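Local atomic coordinates of cyclopenase asqI (Emericella nidulans, PDB entry 5YY3), a protein that catalyses, as a zinc-dependent cyclopenase, the conversion of 4'-methoxycyclopenin into 4'-methoxyviridicatin with release of methyl isocyanate, in aspoquinolone biosynthesis. Residues A[113-116]-A[117-120]; A[286-289]-A[290-294]; A[317-320]-A[321-324]; A[450-454]-A[455-459]; A[462-465]-A[466-469]. All blocks are in the same frame, centred on the assembly; numbering follows the deposited sequence.

Contact 1 of 5, residues A[113-116]-A[117-120]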
# COMPACT_ATOMS: atom_id res chain seq x y z
N ASN A 113 35.30 14.93 29.61
CA ASN A 113 34.32 14.07 28.95
C ASN A 113 34.92 13.31 27.77
O ASN A 113 35.50 13.93 26.86
CB ASN A 113 33.12 14.92 28.50
CG ASN A 113 32.00 14.10 27.89
OD1 ASN A 113 32.15 13.51 26.82
ND2 ASN A 113 30.85 14.06 28.58
N PRO A 114 34.80 11.96 27.77
CA PRO A 114 35.37 11.09 26.73
C PRO A 114 34.80 11.33 25.34
O PRO A 114 35.51 11.14 24.35
CB PRO A 114 35.01 9.67 27.22
CG PRO A 114 34.68 9.81 28.64
CD PRO A 114 34.11 11.18 28.81
N GLU A 115 33.53 11.72 25.25
CA GLU A 115 32.92 12.01 23.96
C GLU A 115 33.54 13.28 23.41
O GLU A 115 33.85 13.37 22.22
CB GLU A 115 31.40 12.17 24.09
CG GLU A 115 30.67 12.51 22.79
CD GLU A 115 30.76 11.41 21.74
OE1 GLU A 115 30.69 10.22 22.11
OE2 GLU A 115 30.87 11.75 20.55
N LEU A 116 33.75 14.25 24.30
CA LEU A 116 34.45 15.46 23.93
C LEU A 116 35.84 15.08 23.42
O LEU A 116 36.27 15.55 22.38
CB LEU A 116 34.54 16.42 25.13
CG LEU A 116 35.08 17.84 24.89
CD1 LEU A 116 34.67 18.74 26.04
CD2 LEU A 116 36.62 17.87 24.71
N MET A 117 36.52 14.21 24.17
CA MET A 117 37.86 13.78 23.79
C MET A 117 37.88 13.08 22.43
O MET A 117 38.79 13.29 21.63
CB MET A 117 38.46 12.86 24.85
CG MET A 117 39.92 12.50 24.57
SD MET A 117 40.92 13.99 24.37
CE MET A 117 42.03 13.43 23.11
N ARG A 118 36.87 12.24 22.17
CA ARG A 118 36.81 11.52 20.89
C ARG A 118 36.77 12.47 19.71
O ARG A 118 37.48 12.27 18.73
CB ARG A 118 35.60 10.59 20.83
CG ARG A 118 35.94 9.20 21.26
CD ARG A 118 34.74 8.28 21.25
NE ARG A 118 34.50 7.78 22.59
CZ ARG A 118 33.50 8.20 23.33
NH1 ARG A 118 32.66 9.09 22.81
NH2 ARG A 118 33.32 7.73 24.54
N ASP A 119 35.96 13.51 19.82
CA ASP A 119 35.88 14.54 18.79
C ASP A 119 37.21 15.28 18.67
O ASP A 119 37.69 15.54 17.56
CB ASP A 119 34.75 15.52 19.09
CG ASP A 119 33.41 15.05 18.56
OD1 ASP A 119 33.42 14.22 17.62
OD2 ASP A 119 32.36 15.51 19.07
N ALA A 120 37.81 15.62 19.81
CA ALA A 120 39.05 16.39 19.83
C ALA A 120 40.19 15.57 19.25
O ALA A 120 40.98 16.05 18.43
CB ALA A 120 39.37 16.85 21.27
O HOH W 1 30.08 13.88 19.41
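Arg118 N donates to Pro114 O at 2.8 Å and Met117 N to Asn113 O at 2.9 Å, the first rungs of the i to i+4 ladder that opens helix 114-127. Asn113 is the N-cap. Its OD1 takes Leu116 N at 3.1 Å and, weakly, Glu115 N, while ND2 goes the other way, to Thr381 OG1 and Lys70 O, which settles how the amide is turned. Along the flank Glu115 and Arg118 form a salt bridge through OE1 and NH1, their side chains crossing at about a right angle; the two atoms are modelled too close, so the exact placement is doubtful. Arg118 bends at chi3 and brings its guanidinium over the backbone, Pro114 O lying 3.7 Å from that plane, under the centre of the group; NH2 goes on to Leu63 O. A turn further, Glu115 OE2 and Asp119 OD2 are 4.3 Å apart, and one water donates to both, at 2.5 Å to Glu115 OE2 and 2.8 Å to Asp119 OD2. Asp119 OD2 is also hydrogen-bonded to Tyr72 OH, and the Asp119 side chain lies about 7 Å from that of His190, a zinc ligand. Around the rest of the helix, Leu116 and Ala120 pack on Val86 of helix 77-92, and Met117 on Leu90 and on Ala104 of helix 97-109. By donating to both carboxylates, the shared water probably eases the repulsion between them.

Contact 2 of 5, residues A[286-289]-A[290-294]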
# COMPACT_ATOMS: atom_id res chain seq x y z
N ILE A 286 18.31 29.14 22.23
CA ILE A 286 18.23 29.83 20.94
C ILE A 286 16.81 29.68 20.41
O ILE A 286 16.48 28.67 19.80
CB ILE A 286 19.22 29.27 19.89
CG1 ILE A 286 20.61 29.08 20.48
CG2 ILE A 286 19.28 30.20 18.67
CD1 ILE A 286 21.41 30.35 20.54
N PRO A 287 15.96 30.68 20.65
CA PRO A 287 14.57 30.50 20.23
C PRO A 287 14.44 30.38 18.71
O PRO A 287 15.27 30.92 17.97
CB PRO A 287 13.86 31.75 20.77
CG PRO A 287 14.94 32.73 21.07
CD PRO A 287 16.20 31.97 21.31
N ARG A 288 13.43 29.65 18.25
CA ARG A 288 13.15 29.51 16.84
C ARG A 288 13.21 30.85 16.09
O ARG A 288 13.75 30.93 14.97
CB ARG A 288 11.78 28.87 16.64
CG ARG A 288 11.43 28.65 15.18
CD ARG A 288 10.04 28.07 15.05
NE ARG A 288 9.06 28.99 15.62
CZ ARG A 288 8.07 28.64 16.43
NH1 ARG A 288 7.90 27.36 16.78
NH2 ARG A 288 7.24 29.57 16.89
N ALA A 289 12.65 31.89 16.70
CA ALA A 289 12.58 33.22 16.06
C ALA A 289 13.96 33.78 15.73
O ALA A 289 14.15 34.47 14.72
CB ALA A 289 11.81 34.18 16.94
N ARG A 290 14.93 33.47 16.58
CA ARG A 290 16.31 33.92 16.42
C ARG A 290 16.95 33.26 15.17
O ARG A 290 17.69 33.91 14.42
CB ARG A 290 17.10 33.58 17.69
CG ARG A 290 18.54 34.04 17.71
CD ARG A 290 18.65 35.55 17.71
NE ARG A 290 20.05 35.98 17.65
CZ ARG A 290 20.45 37.12 17.09
NH1 ARG A 290 19.57 37.94 16.52
NH2 ARG A 290 21.74 37.43 17.07
N LEU A 291 16.65 31.98 14.95
CA LEU A 291 17.17 31.28 13.77
C LEU A 291 16.51 31.81 12.50
O LEU A 291 17.18 32.04 11.50
CB LEU A 291 16.95 29.77 13.90
CG LEU A 291 17.80 29.11 14.99
CD1 LEU A 291 16.91 28.45 16.01
CD2 LEU A 291 18.75 28.11 14.40
N GLU A 292 15.19 32.03 12.57
CA GLU A 292 14.44 32.57 11.45
C GLU A 292 15.01 33.93 11.01
O GLU A 292 15.15 34.20 9.82
CB GLU A 292 12.95 32.70 11.81
CG GLU A 292 12.31 31.40 12.25
CD GLU A 292 10.84 31.53 12.56
OE1 GLU A 292 10.45 32.56 13.13
OE2 GLU A 292 10.06 30.59 12.24
N GLU A 293 15.34 34.77 11.98
CA GLU A 293 15.92 36.08 11.67
C GLU A 293 17.25 35.97 10.88
O GLU A 293 17.40 36.60 9.83
CB GLU A 293 16.14 36.87 12.96
CG GLU A 293 17.03 38.07 12.77
CD GLU A 293 17.05 38.98 13.98
OE1 GLU A 293 16.99 38.46 15.12
OE2 GLU A 293 17.12 40.21 13.78
N TRP A 294 18.17 35.15 11.37
CA TRP A 294 19.40 34.80 10.63
C TRP A 294 19.10 34.34 9.20
O TRP A 294 19.69 34.85 8.24
CB TRP A 294 20.17 33.70 11.38
CG TRP A 294 20.79 34.15 12.68
CD1 TRP A 294 21.07 35.43 13.05
CD2 TRP A 294 21.20 33.31 13.78
NE1 TRP A 294 21.64 35.45 14.30
CE2 TRP A 294 21.73 34.17 14.77
CE3 TRP A 294 21.18 31.93 14.02
CZ2 TRP A 294 22.23 33.69 15.99
CZ3 TRP A 294 21.68 31.45 15.23
CH2 TRP A 294 22.20 32.33 16.20
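Ile286 and Pro287 run into the first turn of helix 288-304 and fold back against Arg290 and Leu291, a local contact at a helix start in the hemocyanin-type helical domain, away from the zinc site. Pro287 holds the N-cap position. Its O accepts Arg290 N at 2.9 Å, and regular i to i+4 bonds follow: Glu292 N to Arg288 O, then Glu293 N to Ala289 O. The apolar contact is made by Ile286 CG2. Set anti to the backbone N, it lies 4.0 Å from both Leu291 CD1 and Arg290 CG, with Trp294 CH2 a little further off. Leu291 itself packs on Tyr358 of helix 355-367.

Arg288 and Glu292 run side by side in the same direction, but their salt bridge is long, 3.9 Å from NE to OE2. Arg290 bends at chi2, and its guanidinium sits with Trp294 NE1 3.4 Å above the centre of one face; at its edge, in plane, NH1 makes a weak hydrogen bond of 3.0 Å within a salt bridge to Glu293 OE1. Glu293 also packs on Arg303 of the second subunit. The long Arg288-Glu292 pair and the poorly angled Arg290-Glu293 bond suggest loose charge pairing along a turn held by regular backbone bonds.

Contact 3 of 5, residues A[317-320]-A[321-324]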
# COMPACT_ATOMS: atom_id res chain seq x y z
N VAL A 317 30.78 42.30 -1.32
CA VAL A 317 29.98 42.13 -2.52
C VAL A 317 30.10 40.71 -3.07
O VAL A 317 31.20 40.22 -3.33
CB VAL A 317 30.38 43.14 -3.61
CG1 VAL A 317 29.60 42.89 -4.89
CG2 VAL A 317 30.15 44.55 -3.11
N LEU A 318 28.96 40.05 -3.22
CA LEU A 318 28.94 38.72 -3.82
C LEU A 318 29.28 38.81 -5.30
O LEU A 318 28.92 39.78 -5.98
CB LEU A 318 27.58 38.05 -3.62
CG LEU A 318 27.37 37.57 -2.19
CD1 LEU A 318 25.96 37.04 -1.99
CD2 LEU A 318 28.41 36.51 -1.85
N THR A 319 30.00 37.79 -5.77
CA THR A 319 30.37 37.64 -7.17
C THR A 319 30.11 36.20 -7.61
O THR A 319 30.03 35.30 -6.77
CB THR A 319 31.85 37.98 -7.41
OG1 THR A 319 32.68 36.98 -6.79
CG2 THR A 319 32.19 39.35 -6.83
N ARG A 320 29.99 35.99 -8.91
CA ARG A 320 29.90 34.64 -9.48
C ARG A 320 30.93 33.70 -8.85
O ARG A 320 30.62 32.57 -8.48
CB ARG A 320 30.09 34.70 -10.99
CG ARG A 320 30.03 33.36 -11.70
CD ARG A 320 30.34 33.53 -13.17
NE ARG A 320 31.49 34.41 -13.40
CZ ARG A 320 31.85 34.89 -14.59
NH1 ARG A 320 31.14 34.57 -15.66
NH2 ARG A 320 32.91 35.67 -14.70
N ASP A 321 32.14 34.21 -8.69
CA ASP A 321 33.24 33.41 -8.17
C ASP A 321 33.14 33.07 -6.69
O ASP A 321 33.50 31.96 -6.29
CB ASP A 321 34.56 34.12 -8.43
CG ASP A 321 35.75 33.22 -8.22
OD1 ASP A 321 36.27 33.15 -7.08
OD2 ASP A 321 36.14 32.54 -9.19
N ASN A 322 32.68 34.01 -5.87
CA ASN A 322 32.75 33.82 -4.42
C ASN A 322 31.41 33.50 -3.73
O ASN A 322 31.39 33.21 -2.53
CB ASN A 322 33.39 35.07 -3.76
CG ASN A 322 32.43 36.26 -3.65
OD1 ASN A 322 31.30 36.26 -4.15
ND2 ASN A 322 32.91 37.32 -3.00
N CYS A 323 30.31 33.53 -4.48
CA CYS A 323 28.99 33.42 -3.86
C CYS A 323 28.84 32.13 -3.03
O CYS A 323 28.45 32.20 -1.87
CB CYS A 323 27.87 33.50 -4.90
SG CYS A 323 27.97 32.28 -6.27
N LEU A 324 29.16 30.97 -3.57
CA LEU A 324 28.90 29.73 -2.83
C LEU A 324 29.80 29.57 -1.61
O LEU A 324 29.36 29.10 -0.54
CB LEU A 324 29.03 28.51 -3.74
CG LEU A 324 28.00 28.48 -4.86
CD1 LEU A 324 28.10 27.17 -5.65
CD2 LEU A 324 26.61 28.68 -4.30
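Thr319 and Asn322 meet with their side chains at about a right angle, each reaching for the other's backbone N-H. Asn322 OD1 takes Thr319 N at 2.6 Å in a fairly straight bond, the donor tilted 35° from the amide's carbonyl plane. In return Thr319 OG1 accepts Asn322 N at 3.1 Å. Both groups get there from the same torsion: Thr319 OG1 (chi1 68°) and Asn322 CG (chi1 77°) each sit between their own backbone N and carbonyl carbon, which folds them back over the turn. The other end of the amide is used too, ND2 making a weak, long bond of 3.4 Å to Val317 O, so that Asn322 spans the chain from Val317 to Thr319.

The exchange between residues i and i+3 has the pattern of a capping box, at the start of the helix that includes 323-331 and after the short strand 316-317. Thr319 also meets the definition of an ST motif, since its main-chain O receives Cys323 N at 2.9 Å, nearly along the C=O axis, while its hydroxyl binds Asn322 N.

The buried Leu318 crosses Asn322 at about a right angle. Its CD2 lies 3.7 Å from Asn322 OD1 and equally far from Cys323 CA, and Leu318 and Cys323 both pack on Tyr411. Cys323 further touches Arg608, as does Arg320.

Contact 4 of 5, residues A[450-454]-A[455-459]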
# COMPACT_ATOMS: atom_id res chain seq x y z
N PRO A 450 21.64 -8.66 2.20
CA PRO A 450 21.37 -8.55 3.64
C PRO A 450 22.15 -7.41 4.30
O PRO A 450 23.30 -7.15 3.96
CB PRO A 450 21.83 -9.91 4.18
CG PRO A 450 21.87 -10.82 2.99
CD PRO A 450 22.25 -9.94 1.85
N PRO A 451 21.51 -6.72 5.25
CA PRO A 451 22.28 -5.73 6.01
C PRO A 451 23.15 -6.45 7.01
O PRO A 451 22.83 -7.57 7.42
CB PRO A 451 21.20 -4.90 6.72
CG PRO A 451 20.05 -5.90 6.89
CD PRO A 451 20.10 -6.80 5.66
N ALA A 452 24.26 -5.82 7.37
CA ALA A 452 25.09 -6.31 8.45
C ALA A 452 24.63 -5.66 9.76
O ALA A 452 24.99 -4.52 10.07
CB ALA A 452 26.55 -6.02 8.17
N VAL A 453 23.81 -6.38 10.53
CA VAL A 453 23.16 -5.83 11.72
C VAL A 453 24.16 -5.42 12.80
O VAL A 453 23.93 -4.45 13.52
CB VAL A 453 22.17 -6.84 12.33
CG1 VAL A 453 21.46 -6.24 13.51
CG2 VAL A 453 21.16 -7.25 11.29
N ASN A 454 25.26 -6.16 12.90
CA ASN A 454 26.33 -5.81 13.85
C ASN A 454 27.03 -4.49 13.49
O ASN A 454 27.63 -3.86 14.34
CB ASN A 454 27.36 -6.94 13.93
CG ASN A 454 27.93 -7.31 12.57
OD1 ASN A 454 27.18 -7.53 11.61
ND2 ASN A 454 29.25 -7.37 12.47
N PHE A 455 26.97 -4.10 12.21
CA PHE A 455 27.45 -2.79 11.77
C PHE A 455 26.34 -1.74 11.71
O PHE A 455 26.43 -0.76 10.94
CB PHE A 455 28.12 -2.90 10.40
CG PHE A 455 29.51 -3.49 10.41
CD1 PHE A 455 29.70 -4.86 10.42
CD2 PHE A 455 30.63 -2.66 10.40
CE1 PHE A 455 30.99 -5.40 10.42
CE2 PHE A 455 31.92 -3.20 10.39
CZ PHE A 455 32.09 -4.57 10.40
N MET A 456 25.27 -1.94 12.49
CA MET A 456 24.17 -0.99 12.62
C MET A 456 23.43 -0.65 11.32
O MET A 456 22.96 0.47 11.15
CB MET A 456 24.67 0.32 13.26
CG MET A 456 25.29 0.10 14.64
SD MET A 456 24.18 -0.80 15.75
CE MET A 456 25.31 -1.81 16.71
N GLU A 457 23.29 -1.63 10.43
CA GLU A 457 22.56 -1.42 9.18
C GLU A 457 21.15 -2.00 9.27
O GLU A 457 20.87 -2.83 10.14
CB GLU A 457 23.31 -2.05 8.00
CG GLU A 457 24.70 -1.47 7.79
CD GLU A 457 25.40 -2.06 6.58
OE1 GLU A 457 25.27 -3.27 6.32
OE2 GLU A 457 26.08 -1.30 5.87
N SER A 458 20.26 -1.56 8.39
CA SER A 458 18.89 -2.08 8.42
C SER A 458 18.34 -2.30 7.02
O SER A 458 18.75 -1.62 6.07
CB SER A 458 17.98 -1.13 9.20
OG SER A 458 18.06 0.19 8.69
N LYS A 459 17.45 -3.29 6.91
CA LYS A 459 16.62 -3.55 5.73
C LYS A 459 17.37 -4.12 4.52
O LYS A 459 16.87 -5.03 3.87
CB LYS A 459 15.87 -2.27 5.33
CG LYS A 459 14.80 -1.84 6.35
CD LYS A 459 13.63 -1.10 5.66
CE LYS A 459 12.54 -0.69 6.66
NZ LYS A 459 13.06 0.18 7.77
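Glu457 OE1 is gripped by two donors: Ala452 N, at 2.9 Å and almost straight (167°), and the hydroxyl of Tyr541. The bond to Ala452 N uses the anti lone pair of OE1, the one turned away from the other carboxylate oxygen, and OE2 is taken by Lys461 and by the backbone N of Tyr180. With CG beside the backbone N (chi1 -60°) and the chain extended beyond it, Glu457 reaches back across the turn to Ala452.

Ala452 O closes the same turn, receiving Phe455 N at 2.9 Å from well above its carbonyl plane and Glu457 N in a weak bond of 3.4 Å. Together with Met456 N to Val453 O (3.0 Å) and the positive phi of Met456, these bonds follow the pattern of a Schellman motif at the end of a short 3-10 turn. Asn454 and Phe455 run side by side, ND2 3.3 Å from Phe455 CD1, amide and ring planes 76° apart. Pro451 CB packs 3.8 Å from Glu457 CB.

This is the connection of a beta hairpin, between strands 443-449 and 461-475. Asn454 OD1 and ND2 bond to Val157 N and Asn156 OD1 of the third subunit, placing the turn at a subunit interface. Phe455 meets Tyr180 of helix 180-193 edge-to-face, and Lys459 packs along helix 174-177 and pairs with Glu160.

Contact 5 of 5, residues A[462-465]-A[466-469]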
# COMPACT_ATOMS: atom_id res chain seq x y z
N LEU A 462 23.00 -2.10 0.06
CA LEU A 462 23.00 -1.85 -1.38
C LEU A 462 24.39 -2.14 -1.95
O LEU A 462 25.40 -2.05 -1.25
CB LEU A 462 22.59 -0.41 -1.68
CG LEU A 462 22.55 -0.03 -3.17
CD1 LEU A 462 21.52 -0.87 -3.92
CD2 LEU A 462 22.27 1.45 -3.38
N GLY A 463 24.43 -2.52 -3.21
CA GLY A 463 25.67 -2.72 -3.93
C GLY A 463 25.35 -2.67 -5.41
O GLY A 463 24.18 -2.61 -5.80
N HIS A 464 26.38 -2.68 -6.24
CA HIS A 464 26.12 -2.73 -7.67
C HIS A 464 27.15 -3.60 -8.38
O HIS A 464 28.29 -3.72 -7.91
CB HIS A 464 26.11 -1.32 -8.26
CG HIS A 464 27.44 -0.65 -8.20
ND1 HIS A 464 28.42 -0.86 -9.14
CD2 HIS A 464 27.96 0.21 -7.29
CE1 HIS A 464 29.49 -0.14 -8.83
NE2 HIS A 464 29.24 0.52 -7.71
N GLU A 465 26.76 -4.20 -9.49
CA GLU A 465 27.71 -4.91 -10.33
C GLU A 465 28.72 -3.89 -10.84
O GLU A 465 28.37 -2.73 -11.02
CB GLU A 465 27.03 -5.63 -11.50
CG GLU A 465 26.03 -6.69 -11.10
CD GLU A 465 26.61 -7.76 -10.19
OE1 GLU A 465 27.85 -7.96 -10.22
OE2 GLU A 465 25.82 -8.39 -9.45
N PRO A 466 29.97 -4.34 -11.06
CA PRO A 466 31.03 -3.46 -11.55
C PRO A 466 30.63 -2.75 -12.85
O PRO A 466 30.12 -3.39 -13.77
CB PRO A 466 32.20 -4.41 -11.78
CG PRO A 466 31.95 -5.52 -10.81
CD PRO A 466 30.46 -5.70 -10.79
N TYR A 467 30.84 -1.44 -12.90
CA TYR A 467 30.53 -0.68 -14.10
C TYR A 467 31.74 0.12 -14.56
O TYR A 467 32.75 0.24 -13.87
CB TYR A 467 29.32 0.24 -13.90
CG TYR A 467 29.57 1.46 -13.03
CD1 TYR A 467 30.09 2.63 -13.58
CD2 TYR A 467 29.25 1.46 -11.67
CE1 TYR A 467 30.33 3.75 -12.80
CE2 TYR A 467 29.47 2.59 -10.87
CZ TYR A 467 30.02 3.73 -11.45
OH TYR A 467 30.26 4.86 -10.69
N GLU A 468 31.62 0.68 -15.75
CA GLU A 468 32.64 1.54 -16.29
C GLU A 468 31.91 2.56 -17.15
O GLU A 468 30.77 2.35 -17.52
CB GLU A 468 33.64 0.75 -17.13
CG GLU A 468 33.07 0.39 -18.50
CD GLU A 468 33.99 -0.47 -19.33
OE1 GLU A 468 34.61 -1.42 -18.78
OE2 GLU A 468 34.09 -0.17 -20.55
N TRP A 469 32.55 3.67 -17.44
CA TRP A 469 32.03 4.49 -18.50
C TRP A 469 33.15 4.73 -19.50
O TRP A 469 34.34 4.60 -19.18
CB TRP A 469 31.45 5.81 -17.97
CG TRP A 469 32.43 6.74 -17.31
CD1 TRP A 469 32.96 6.62 -16.06
CD2 TRP A 469 32.98 7.95 -17.86
NE1 TRP A 469 33.79 7.69 -15.79
CE2 TRP A 469 33.82 8.52 -16.88
CE3 TRP A 469 32.83 8.62 -19.09
CZ2 TRP A 469 34.53 9.71 -17.09
CZ3 TRP A 469 33.53 9.81 -19.29
CH2 TRP A 469 34.37 10.34 -18.30
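His464 CE1 meets the edge of the Tyr467 ring, 3.3 Å from CD2 and 3.4 Å from CE2, and lies near the plane of that ring. The two planes are 46° apart with centroids separated by 5.0 Å, an oblique aromatic pair that fits neither a stack nor a T-shape.

Both rings leave the chain in the same way. His464 CG (chi1 66°) and Tyr467 CG (chi1 73°) each lie between the backbone N and the carbonyl carbon, so the side chains rise over their own main chain. What fixes the imidazole further is a bond to the next residue: ND1 donates to Glu465 O at 2.7 Å, with the acceptor close to the imidazole plane but the donor well out of the carbonyl plane. NE2 is hydrogen-bonded to Gln559 NE2. Donor ND1 and probable acceptor NE2 are consistent with a neutral histidine.

In an unbroken strand, residues i and i+3 would face opposite ways. Here strand 461-475 of the Ig-like domain is interrupted at Glu465 and Pro466, and the break brings the two rings to the same side. It also marks a change of partners: Gly463 and Glu465 bond by their backbones to Phe447 and Thr445 of strand 443-449, whereas Glu468 pairs with Arg430 of strand 422-431. Pro466, which has no N-H, forms a backbone hydrogen bond with Gln432 where the partner changes.

Outside the pair, Tyr467 packs on Met562 and Leu563. Its backbone N is taken by Asp529 OD2, whose residue also touches the His464 side chain.

In the fold
The five contacts follow one another along the chain without overlap. Contacts 1, 2 and 3 belong to the hemocyanin-type helical domain, at the starts of helices 114-127, 288-304 and 323-331; their centres are 25 to 36 Å apart and none touches another. Contacts 4 and 5 belong to the Ig-like domain and adjoin in sequence, the turn of 450-459 leading into strand 461-475, with centres 21 Å apart. Contacts 2 and 5, 44 Å between centres, lie on opposite sides of the chain's centre. Contact 1 is near the zinc ligands, whereas contacts 2 and 4 meet different neighbouring subunits, so the zinc surroundings belong to the helical domain, while both domains take part in subunit contacts.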